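Local coordinates for uncharacterized protein (Chaetomium thermophilum, PDB 3LPZ) that is Get4, an alpha-solenoid protein that probably binds Get5 and takes part in tail-anchored protein biogenesis, at residues Met173-Tyr178 / Val218-Gly223; Arg105-Gln108 / Val113-Arg116. One frame throughout, in Å; residues are numbered along the deposited sequence.

Interaction 1: Met173-Tyr178 / Val218-Gly223; sequences MEYEWY and VEDNKG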
ATOM      1  N   MET A 173     -10.674  -5.780   2.098  1.00 18.96           N
ATOM      2  CA  MET A 173     -10.798  -5.294   0.721  1.00 19.26           C
ATOM      3  C   MET A 173     -10.647  -6.453  -0.279  1.00 18.70           C
ATOM      4  O   MET A 173     -11.447  -6.587  -1.198  1.00 18.95           O
ATOM      5  CB  MET A 173      -9.784  -4.182   0.431  1.00 19.76           C
ATOM      6  CG  MET A 173      -9.902  -3.563  -0.987  1.00 21.27           C
ATOM      7  SD  MET A 173      -8.293  -3.105  -1.687  1.00 24.02           S
ATOM      8  CE  MET A 173      -7.800  -4.744  -2.225  1.00 23.74           C
ATOM      9  N   GLU A 174      -9.626  -7.278  -0.100  1.00 17.55           N
ATOM     10  CA  GLU A 174      -9.466  -8.459  -0.952  1.00 18.18           C
ATOM     11  C   GLU A 174     -10.673  -9.388  -0.846  1.00 17.73           C
ATOM     12  O   GLU A 174     -11.078  -9.975  -1.843  1.00 17.88           O
ATOM     13  CB  GLU A 174      -8.167  -9.243  -0.681  1.00 17.14           C
ATOM     14  CG  GLU A 174      -6.807  -8.485  -0.872  1.00 17.69           C
ATOM     15  CD  GLU A 174      -6.519  -7.992  -2.274  1.00 18.88           C
ATOM     16  OE1 GLU A 174      -7.204  -8.391  -3.245  1.00 19.35           O
ATOM     17  OE2 GLU A 174      -5.587  -7.176  -2.410  1.00 19.59           O
ATOM     18  N   TYR A 175     -11.227  -9.550   0.354  1.00 18.46           N
ATOM     19  CA  TYR A 175     -12.428 -10.361   0.497  1.00 20.04           C
ATOM     20  C   TYR A 175     -13.621  -9.742  -0.268  1.00 20.57           C
ATOM     21  O   TYR A 175     -14.365 -10.467  -0.933  1.00 21.17           O
ATOM     22  CB  TYR A 175     -12.829 -10.601   1.974  1.00 19.88           C
ATOM     23  CG  TYR A 175     -13.837 -11.712   2.037  1.00 21.23           C
ATOM     24  CD1 TYR A 175     -13.420 -13.031   1.908  1.00 21.38           C
ATOM     25  CD2 TYR A 175     -15.199 -11.458   2.150  1.00 23.34           C
ATOM     26  CE1 TYR A 175     -14.303 -14.076   1.917  1.00 23.20           C
ATOM     27  CE2 TYR A 175     -16.129 -12.533   2.161  1.00 26.33           C
ATOM     28  CZ  TYR A 175     -15.649 -13.837   2.028  1.00 25.89           C
ATOM     29  OH  TYR A 175     -16.494 -14.923   2.031  1.00 29.28           O
ATOM     30  N   GLU A 176     -13.814  -8.424  -0.168  1.00 21.31           N
ATOM     31  CA  GLU A 176     -14.886  -7.744  -0.946  1.00 22.52           C
ATOM     32  C   GLU A 176     -14.693  -7.939  -2.444  1.00 22.53           C
ATOM     33  O   GLU A 176     -15.658  -8.163  -3.204  1.00 23.39           O
ATOM     34  CB  GLU A 176     -14.977  -6.240  -0.628  1.00 23.56           C
ATOM     35  CG  GLU A 176     -15.534  -5.930   0.759  1.00 28.69           C
ATOM     36  CD  GLU A 176     -16.938  -6.522   0.998  1.00 35.26           C
ATOM     37  OE1 GLU A 176     -17.845  -6.325   0.151  1.00 38.53           O
ATOM     38  OE2 GLU A 176     -17.131  -7.195   2.032  1.00 38.27           O
ATOM     39  N   TRP A 177     -13.445  -7.859  -2.878  1.00 21.23           N
ATOM     40  CA  TRP A 177     -13.136  -8.066  -4.281  1.00 21.34           C
ATOM     41  C   TRP A 177     -13.433  -9.507  -4.708  1.00 20.70           C
ATOM     42  O   TRP A 177     -14.027  -9.743  -5.757  1.00 20.49           O
ATOM     43  CB  TRP A 177     -11.677  -7.742  -4.548  1.00 21.14           C
ATOM     44  CG  TRP A 177     -11.361  -7.207  -5.902  1.00 22.73           C
ATOM     45  CD1 TRP A 177     -12.219  -7.049  -6.969  1.00 25.67           C
ATOM     46  CD2 TRP A 177     -10.083  -6.740  -6.337  1.00 25.39           C
ATOM     47  NE1 TRP A 177     -11.535  -6.514  -8.050  1.00 27.56           N
ATOM     48  CE2 TRP A 177     -10.227  -6.302  -7.683  1.00 28.25           C
ATOM     49  CE3 TRP A 177      -8.819  -6.662  -5.723  1.00 23.52           C
ATOM     50  CZ2 TRP A 177      -9.148  -5.783  -8.427  1.00 29.82           C
ATOM     51  CZ3 TRP A 177      -7.755  -6.131  -6.450  1.00 26.46           C
ATOM     52  CH2 TRP A 177      -7.925  -5.697  -7.795  1.00 27.93           C
ATOM     53  N   TYR A 178     -13.032 -10.470  -3.881  1.00 20.68           N
ATOM     54  CA  TYR A 178     -13.330 -11.889  -4.120  1.00 20.11           C
ATOM     55  C   TYR A 178     -14.829 -12.181  -4.291  1.00 20.96           C
ATOM     56  O   TYR A 178     -15.224 -13.029  -5.105  1.00 21.05           O
ATOM     57  CB  TYR A 178     -12.781 -12.716  -2.956  1.00 19.90           C
ATOM     58  CG  TYR A 178     -13.457 -14.066  -2.774  1.00 19.82           C
ATOM     59  CD1 TYR A 178     -13.291 -15.091  -3.717  1.00 18.17           C
ATOM     60  CD2 TYR A 178     -14.249 -14.325  -1.654  1.00 20.43           C
ATOM     61  CE1 TYR A 178     -13.878 -16.328  -3.547  1.00 18.57           C
ATOM     62  CE2 TYR A 178     -14.856 -15.584  -1.472  1.00 21.25           C
ATOM     63  CZ  TYR A 178     -14.656 -16.574  -2.423  1.00 21.85           C
ATOM     64  OH  TYR A 178     -15.251 -17.826  -2.262  1.00 25.45           O
ATOM     65  N   VAL A 218     -14.900 -18.047   6.256  1.00 23.19           N
ATOM     66  CA  VAL A 218     -15.693 -18.947   7.108  1.00 23.44           C
ATOM     67  C   VAL A 218     -17.019 -18.329   7.555  1.00 24.62           C
ATOM     68  O   VAL A 218     -18.075 -18.967   7.458  1.00 23.19           O
ATOM     69  CB  VAL A 218     -14.890 -19.387   8.374  1.00 23.35           C
ATOM     70  CG1 VAL A 218     -15.796 -20.085   9.428  1.00 23.69           C
ATOM     71  CG2 VAL A 218     -13.729 -20.272   7.965  1.00 23.28           C
ATOM     72  N   GLU A 219     -16.980 -17.092   8.033  1.00 25.83           N
ATOM     73  CA  GLU A 219     -18.203 -16.512   8.575  0.50 27.25           C
ATOM     74  C   GLU A 219     -19.248 -16.265   7.473  1.00 27.14           C
ATOM     75  O   GLU A 219     -20.451 -16.346   7.744  1.00 27.38           O
ATOM     76  CB  GLU A 219     -17.911 -15.275   9.457  0.50 27.79           C
ATOM     77  CG  GLU A 219     -18.188 -13.944   8.829  0.50 30.54           C
ATOM     78  CD  GLU A 219     -19.664 -13.652   8.721  0.50 34.97           C
ATOM     79  OE1 GLU A 219     -20.415 -14.014   9.668  0.50 36.67           O
ATOM     80  OE2 GLU A 219     -20.079 -13.082   7.678  0.50 35.99           O
ATOM     81  N   ASP A 220     -18.787 -16.048   6.239  1.00 26.39           N
ATOM     82  CA  ASP A 220     -19.636 -15.813   5.077  0.50 26.62           C
ATOM     83  C   ASP A 220     -20.093 -17.120   4.405  1.00 26.74           C
ATOM     84  O   ASP A 220     -21.008 -17.116   3.587  1.00 26.82           O
ATOM     85  CB  ASP A 220     -18.840 -14.971   4.075  0.50 26.83           C
ATOM     86  CG  ASP A 220     -19.687 -14.397   2.983  0.50 26.29           C
ATOM     87  OD1 ASP A 220     -20.767 -13.876   3.304  0.50 23.70           O
ATOM     88  OD2 ASP A 220     -19.251 -14.452   1.809  0.50 26.23           O
ATOM     89  N   ASN A 221     -19.420 -18.228   4.726  1.00 25.12           N
ATOM     90  CA  ASN A 221     -19.697 -19.510   4.100  1.00 24.59           C
ATOM     91  C   ASN A 221     -19.724 -20.593   5.181  1.00 23.75           C
ATOM     92  O   ASN A 221     -18.793 -21.370   5.311  1.00 23.67           O
ATOM     93  CB  ASN A 221     -18.617 -19.844   3.063  1.00 24.28           C
ATOM     94  CG  ASN A 221     -18.541 -18.816   1.953  1.00 26.63           C
ATOM     95  OD1 ASN A 221     -19.225 -18.957   0.946  1.00 29.06           O
ATOM     96  ND2 ASN A 221     -17.732 -17.764   2.139  1.00 25.79           N
ATOM     97  N   LYS A 222     -20.772 -20.607   5.981  1.00 23.29           N
ATOM     98  CA  LYS A 222     -20.809 -21.489   7.150  1.00 23.71           C
ATOM     99  C   LYS A 222     -20.840 -22.958   6.782  1.00 22.51           C
ATOM    100  O   LYS A 222     -20.467 -23.795   7.602  1.00 22.95           O
ATOM    101  CB  LYS A 222     -21.947 -21.113   8.107  1.00 24.26           C
ATOM    102  CG  LYS A 222     -21.574 -19.854   8.928  1.00 27.96           C
ATOM    103  CD  LYS A 222     -22.755 -19.251   9.641  1.00 35.16           C
ATOM    104  CE  LYS A 222     -22.316 -18.005  10.424  1.00 37.45           C
ATOM    105  NZ  LYS A 222     -23.433 -17.586  11.300  1.00 41.68           N
ATOM    106  N   GLY A 223     -21.203 -23.263   5.542  1.00 22.07           N
ATOM    107  CA  GLY A 223     -21.190 -24.654   5.054  1.00 21.47           C
ATOM    108  C   GLY A 223     -19.820 -25.167   4.590  1.00 21.61           C
ATOM    109  O   GLY A 223     -19.644 -26.380   4.396  1.00 20.94           O
TER
HETATM  110  O   HOH W   1     -17.955 -17.215  -1.367  1.00 53.83           O
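Y175 and D220 are the closest backbone pair here, yet their CA atoms stand 10.1 Å apart: helix 166-179 faces the last residues of helix 203-220 and the loop that follows, and the gap is bridged mainly by tyrosine side chains. With CG anti to the backbone N (chi1 -165°), the Y175 ring reaches across until OH lies 2.8 Å from OD2 of D220, to which it donates a hydrogen bond in the modelled conformer of this exposed, alternately placed side chain. OD2 sits at the ring edge, in the ring plane, and is met on its anti side, 18° out of the carboxylate plane; the carboxylate stands 84° from the ring. ND2 of N221 is 3.1 Å from Y175 OH; its firm partner is O of L217, four residues earlier, in helix 203-220. A water bridges the second tyrosine, donating to Y178 OH (2.9 Å) and, at longer range, to N221 OD1 (3.2 Å). F213, edge-to-face, and A216 and L217 pack Y175 against helix 203-220 within the alpha-solenoid. The largely buried Y175 thus finds a polar partner on an exposed side chain, and its hydrogen bond would probably favour the ionised form of D220 in that conformer.

Interaction 2: Arg105-Gln108 / Val113-Arg116; sequences RLFQ and VRKR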
ATOM      1  N   ARG A 105      -8.473  14.633   3.737  1.00 21.23           N
ATOM      2  CA  ARG A 105      -9.824  14.141   3.945  1.00 22.49           C
ATOM      3  C   ARG A 105     -10.874  15.126   3.424  1.00 23.21           C
ATOM      4  O   ARG A 105     -12.029  14.766   3.270  1.00 23.55           O
ATOM      5  CB  ARG A 105     -10.060  13.849   5.417  1.00 23.11           C
ATOM      6  CG  ARG A 105      -9.216  12.672   5.926  1.00 25.31           C
ATOM      7  CD  ARG A 105      -9.713  12.268   7.311  1.00 28.30           C
ATOM      8  NE  ARG A 105      -8.937  11.200   7.966  1.00 31.96           N
ATOM      9  CZ  ARG A 105      -9.092   9.894   7.743  1.00 33.54           C
ATOM     10  NH1 ARG A 105      -9.967   9.468   6.832  1.00 33.92           N
ATOM     11  NH2 ARG A 105      -8.354   9.005   8.425  1.00 31.95           N
ATOM     12  N   LEU A 106     -10.474  16.365   3.140  1.00 23.61           N
ATOM     13  CA  LEU A 106     -11.428  17.343   2.605  1.00 24.14           C
ATOM     14  C   LEU A 106     -11.479  17.459   1.084  1.00 24.92           C
ATOM     15  O   LEU A 106     -12.351  18.146   0.554  1.00 25.74           O
ATOM     16  CB  LEU A 106     -11.229  18.712   3.263  1.00 24.00           C
ATOM     17  CG  LEU A 106     -11.544  18.813   4.771  1.00 24.19           C
ATOM     18  CD1 LEU A 106     -10.936  20.110   5.345  1.00 24.92           C
ATOM     19  CD2 LEU A 106     -13.038  18.766   5.059  1.00 25.04           C
ATOM     20  N   PHE A 107     -10.576  16.792   0.371  1.00 24.90           N
ATOM     21  CA  PHE A 107     -10.660  16.755  -1.088  1.00 25.84           C
ATOM     22  C   PHE A 107     -11.832  15.881  -1.534  1.00 27.24           C
ATOM     23  O   PHE A 107     -12.085  14.837  -0.919  1.00 26.63           O
ATOM     24  CB  PHE A 107      -9.439  16.089  -1.704  1.00 24.68           C
ATOM     25  CG  PHE A 107      -8.225  16.954  -1.792  1.00 24.36           C
ATOM     26  CD1 PHE A 107      -7.282  16.959  -0.756  1.00 21.74           C
ATOM     27  CD2 PHE A 107      -7.965  17.697  -2.953  1.00 21.98           C
ATOM     28  CE1 PHE A 107      -6.116  17.726  -0.860  1.00 21.87           C
ATOM     29  CE2 PHE A 107      -6.817  18.458  -3.052  1.00 22.86           C
ATOM     30  CZ  PHE A 107      -5.876  18.462  -2.017  1.00 21.71           C
ATOM     31  N   GLN A 108     -12.500  16.274  -2.622  1.00 28.29           N
ATOM     32  CA  GLN A 108     -13.396  15.359  -3.334  1.00 31.39           C
ATOM     33  C   GLN A 108     -12.551  14.275  -3.986  1.00 32.44           C
ATOM     34  O   GLN A 108     -11.493  14.586  -4.514  1.00 32.26           O
ATOM     35  CB  GLN A 108     -14.173  16.088  -4.440  1.00 31.87           C
ATOM     36  CG  GLN A 108     -15.266  16.994  -3.915  1.00 35.76           C
ATOM     37  CD  GLN A 108     -16.385  16.203  -3.279  1.00 40.50           C
ATOM     38  OE1 GLN A 108     -16.864  16.555  -2.213  1.00 44.13           O
ATOM     39  NE2 GLN A 108     -16.787  15.104  -3.920  1.00 43.21           N
ATOM     40  N   VAL A 113      -6.389  17.664  -8.458  1.00 26.74           N
ATOM     41  CA  VAL A 113      -5.262  18.113  -7.678  1.00 25.00           C
ATOM     42  C   VAL A 113      -4.971  17.154  -6.507  1.00 23.79           C
ATOM     43  O   VAL A 113      -3.850  17.159  -6.005  1.00 22.90           O
ATOM     44  CB  VAL A 113      -5.397  19.583  -7.225  1.00 25.03           C
ATOM     45  CG1 VAL A 113      -4.182  19.994  -6.345  1.00 24.73           C
ATOM     46  CG2 VAL A 113      -5.446  20.500  -8.467  1.00 27.15           C
ATOM     47  N   ARG A 114      -5.947  16.344  -6.081  1.00 23.33           N
ATOM     48  CA  ARG A 114      -5.685  15.378  -4.973  1.00 23.64           C
ATOM     49  C   ARG A 114      -4.567  14.372  -5.302  1.00 23.81           C
ATOM     50  O   ARG A 114      -3.794  13.979  -4.423  1.00 24.13           O
ATOM     51  CB  ARG A 114      -6.954  14.642  -4.494  1.00 22.89           C
ATOM     52  CG  ARG A 114      -6.710  13.953  -3.168  1.00 24.74           C
ATOM     53  CD  ARG A 114      -7.885  13.126  -2.684  1.00 24.36           C
ATOM     54  NE  ARG A 114      -7.993  11.908  -3.469  1.00 25.57           N
ATOM     55  CZ  ARG A 114      -8.797  10.899  -3.171  1.00 26.22           C
ATOM     56  NH1 ARG A 114      -9.576  10.965  -2.092  1.00 25.34           N
ATOM     57  NH2 ARG A 114      -8.812   9.824  -3.956  1.00 27.28           N
ATOM     58  N   LYS A 115      -4.482  13.972  -6.566  1.00 24.40           N
ATOM     59  CA  LYS A 115      -3.434  13.059  -7.052  1.00 25.91           C
ATOM     60  C   LYS A 115      -2.035  13.650  -6.845  1.00 24.89           C
ATOM     61  O   LYS A 115      -1.130  12.970  -6.355  1.00 25.45           O
ATOM     62  CB  LYS A 115      -3.605  12.763  -8.556  1.00 26.73           C
ATOM     63  CG  LYS A 115      -4.907  12.073  -8.956  1.00 31.94           C
ATOM     64  CD  LYS A 115      -4.999  11.938 -10.496  1.00 37.48           C
ATOM     65  CE  LYS A 115      -6.059  10.918 -10.934  1.00 40.96           C
ATOM     66  NZ  LYS A 115      -7.365  11.125 -10.237  1.00 44.08           N
ATOM     67  N   ARG A 116      -1.870  14.899  -7.252  1.00 24.30           N
ATOM     68  CA  ARG A 116      -0.615  15.633  -7.036  0.50 24.26           C
ATOM     69  C   ARG A 116      -0.343  15.790  -5.536  1.00 22.82           C
ATOM     70  O   ARG A 116       0.772  15.566  -5.087  1.00 22.16           O
ATOM     71  CB  ARG A 116      -0.660  17.010  -7.713  0.50 25.15           C
ATOM     72  CG  ARG A 116       0.676  17.799  -7.714  0.50 28.63           C
ATOM     73  CD  ARG A 116       0.458  19.192  -8.317  0.50 34.01           C
ATOM     74  NE  ARG A 116       1.638  20.063  -8.271  0.50 37.69           N
ATOM     75  CZ  ARG A 116       2.872  19.646  -8.012  0.50 38.02           C
ATOM     76  NH1 ARG A 116       3.094  18.361  -7.783  0.50 38.22           N
ATOM     77  NH2 ARG A 116       3.878  20.511  -7.983  0.50 36.01           N
TER
HETATM   78  O   HOH W   2     -10.371  12.996   0.044  1.00 21.48           O
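F107 and R114 make most of the apolar part of this contact. The aliphatic chain of R114 lies across one face of the F107 ring: CG stands 4.0 Å from the ring centroid, 25° off the normal, a CH-pi contact displaced toward the rim on the CG side of the ring. CB of R114 follows over the same face, 3.6 Å from CD2 of F107, and CD moves off the ring to meet CB of F107 at 3.5 Å. The R114 chain runs extended as far as CD; the bend at chi3, 74°, then turns the guanidinium away, its plane 64° from that of the ring. V113 adds a looser touch, CG1 lying 4.5 Å from CE2 of F107.

The phenylalanine belongs to the connection between helix 94-104 and helix 112-128, consecutive helices of the alpha-solenoid. Its side chain also meets F117 of the second of these, L66 of helix 51-67 and A78 of helix 71-88, so F107 ties the loop both to the start of helix 112-128 and to helices 51-67 and 71-88.

The polar part runs through a single water. It donates to the backbone O of F107 at 2.7 Å and accepts from NH1 of R114 at 3.1 Å, lying at the edge of the guanidinium in its plane; no direct hydrogen bond links the two segments. The charge of the arginine is answered elsewhere, since NH2 forms a salt bridge with E149, just past helix 136-148, while Y146 of that helix touches its side chain.

Coming from the N terminus, the chain reaches interaction 2 first: it leaves helix 94-104, passes through 105-108 and closes a short loop against the start of helix 112-128, with four residues between the segments. It then runs on through helices 136-148 and 152-159 to helix 166-179, where interaction 1 opens. This contact closes a larger loop of 39 residues, mostly helix 186-199 and helix 203-220, tying the first and last helices of that three-helix run. The two contacts follow in series, neither nested nor crossed, with centres about 31 Å apart and nearest atoms about 13 Å apart, so each joins its own part of the solenoid.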